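Lovastatin nonaketide synthase, polyketide synthase component (Aspergillus terreus, PDB 7CPX) builds the nonaketide chain of dihydromonacolin L, the lovastatin precursor, from malonyl-CoA by repeated condensation and reduction, with dehydration and a single methylation, working with its partner lovC. Local coordinates at residues T508-R513 and M919-L924. The protein carries 2 engineered substitutions. Sequence-based numbering, arbitrary orientation.
Sequences TWSLLR and MSVSKL
Trp509 and Ser510, neighbours on helix 504-513, pack against an inverse gamma turn centred on Ser920. The turn belongs to the loop that follows helix 905-911. The helix is part of the C-terminal extension of the ketosynthase, which in related synthases forms the linker toward the acyltransferase, and the loop is chain returning after the acyltransferase.

No hydrogen bond links the two segments; the serine hydroxyls find partners elsewhere. Ser510 OG turns back to Leu507 O and Asp506 O of its own helix, and one turn earlier on that helix than Ser510, Asp506 OD2 accepts a hydrogen bond from Met919 N, tying helix to loop. In the loop, Ser920 OG donates to Ser922 OG (3.2 Å), which also bonds to Asn112 O, and Ser920 O meets Thr265 OG1; these ties hold the turn against the ketosynthase.

Van der Waals packing carries the rest. In Trp509, CG lies anti to the backbone N (chi1 174°), and chi2 of 84° turns the six-membered ring toward the loop, with CZ3 3.5 Å from Ser920 N. That nitrogen and Ser920 CA sit at the ring's edge, near its plane, while CB of Ser920 is 3.9 Å from CZ3. Arg513 CB, one helical turn on, covers a face of the indole, off toward the rim. The CG1 methyl of Val921 reaches Ser510, lying 3.7 Å from its CB.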
# COMPACT_ATOMS: atom_id res chain seq x y z
N THR A 508 -47.65 -30.26 -27.35
CA THR A 508 -48.48 -29.94 -26.20
C THR A 508 -48.38 -31.02 -25.13
O THR A 508 -48.37 -30.71 -23.93
CB THR A 508 -49.94 -29.76 -26.64
OG1 THR A 508 -50.40 -30.94 -27.30
CG2 THR A 508 -50.05 -28.57 -27.58
N TRP A 509 -48.31 -32.29 -25.53
CA TRP A 509 -48.19 -33.36 -24.55
C TRP A 509 -46.87 -33.26 -23.79
O TRP A 509 -46.82 -33.52 -22.59
CB TRP A 509 -48.31 -34.72 -25.23
CG TRP A 509 -48.06 -35.86 -24.30
CD1 TRP A 509 -48.95 -36.45 -23.46
CD2 TRP A 509 -46.82 -36.57 -24.13
NE1 TRP A 509 -48.35 -37.47 -22.76
CE2 TRP A 509 -47.04 -37.56 -23.16
CE3 TRP A 509 -45.55 -36.45 -24.70
CZ2 TRP A 509 -46.04 -38.44 -22.75
CZ3 TRP A 509 -44.56 -37.32 -24.29
CH2 TRP A 509 -44.81 -38.30 -23.32
N SER A 510 -45.79 -32.91 -24.49
CA SER A 510 -44.52 -32.70 -23.81
C SER A 510 -44.59 -31.51 -22.85
O SER A 510 -44.07 -31.57 -21.74
CB SER A 510 -43.40 -32.50 -24.83
OG SER A 510 -43.70 -31.42 -25.70
N LEU A 511 -45.25 -30.43 -23.28
CA LEU A 511 -45.36 -29.26 -22.42
C LEU A 511 -46.22 -29.54 -21.19
O LEU A 511 -46.03 -28.90 -20.15
CB LEU A 511 -45.93 -28.08 -23.20
CG LEU A 511 -44.93 -27.37 -24.12
CD1 LEU A 511 -45.65 -26.40 -25.02
CD2 LEU A 511 -43.88 -26.64 -23.31
N LEU A 512 -47.16 -30.48 -21.29
CA LEU A 512 -48.03 -30.80 -20.16
C LEU A 512 -47.41 -31.85 -19.24
O LEU A 512 -47.19 -31.60 -18.05
CB LEU A 512 -49.39 -31.28 -20.67
CG LEU A 512 -50.43 -30.20 -20.93
CD1 LEU A 512 -51.56 -30.75 -21.78
CD2 LEU A 512 -50.97 -29.67 -19.61
N ARG A 513 -47.11 -33.03 -19.79
CA ARG A 513 -46.68 -34.17 -18.99
C ARG A 513 -45.18 -34.24 -18.81
O ARG A 513 -44.71 -34.78 -17.80
CB ARG A 513 -47.17 -35.46 -19.66
CG ARG A 513 -47.69 -36.54 -18.71
CD ARG A 513 -46.72 -37.70 -18.58
NE ARG A 513 -45.62 -37.40 -17.68
CZ ARG A 513 -45.61 -37.67 -16.38
NH1 ARG A 513 -46.65 -38.26 -15.79
NH2 ARG A 513 -44.55 -37.35 -15.65
N MET A 919 -44.70 -38.16 -28.53
CA MET A 919 -43.27 -38.26 -28.25
C MET A 919 -42.83 -37.10 -27.38
O MET A 919 -43.32 -35.97 -27.51
CB MET A 919 -42.47 -38.26 -29.55
CG MET A 919 -42.91 -39.32 -30.56
SD MET A 919 -42.69 -41.00 -29.95
CE MET A 919 -40.91 -41.08 -29.80
N SER A 920 -41.89 -37.38 -26.48
CA SER A 920 -41.34 -36.35 -25.59
C SER A 920 -40.40 -35.49 -26.41
O SER A 920 -39.20 -35.75 -26.51
CB SER A 920 -40.64 -36.99 -24.40
OG SER A 920 -40.15 -36.00 -23.51
N VAL A 921 -40.96 -34.44 -27.01
CA VAL A 921 -40.20 -33.54 -27.88
C VAL A 921 -39.53 -32.46 -27.05
O VAL A 921 -39.02 -31.47 -27.59
CB VAL A 921 -41.12 -32.93 -28.96
CG1 VAL A 921 -42.16 -32.02 -28.33
CG2 VAL A 921 -40.29 -32.18 -29.99
N SER A 922 -39.54 -32.62 -25.72
CA SER A 922 -38.91 -31.64 -24.84
C SER A 922 -37.47 -31.36 -25.24
O SER A 922 -36.95 -30.28 -24.91
CB SER A 922 -38.96 -32.14 -23.40
OG SER A 922 -38.30 -33.38 -23.26
N LYS A 923 -36.81 -32.29 -25.93
CA LYS A 923 -35.46 -32.04 -26.42
C LYS A 923 -35.43 -30.79 -27.30
O LYS A 923 -34.58 -29.91 -27.12
CB LYS A 923 -34.95 -33.25 -27.20
CG LYS A 923 -34.83 -34.52 -26.38
CD LYS A 923 -33.66 -34.44 -25.42
CE LYS A 923 -33.40 -35.79 -24.78
NZ LYS A 923 -34.56 -36.27 -23.99
N LEU A 924 -36.35 -30.70 -28.25
CA LEU A 924 -36.37 -29.61 -29.21
C LEU A 924 -37.04 -28.36 -28.67
O LEU A 924 -36.89 -27.28 -29.26
CB LEU A 924 -37.07 -30.05 -30.50
CG LEU A 924 -36.59 -31.37 -31.09
CD1 LEU A 924 -37.31 -31.67 -32.39
CD2 LEU A 924 -35.08 -31.35 -31.30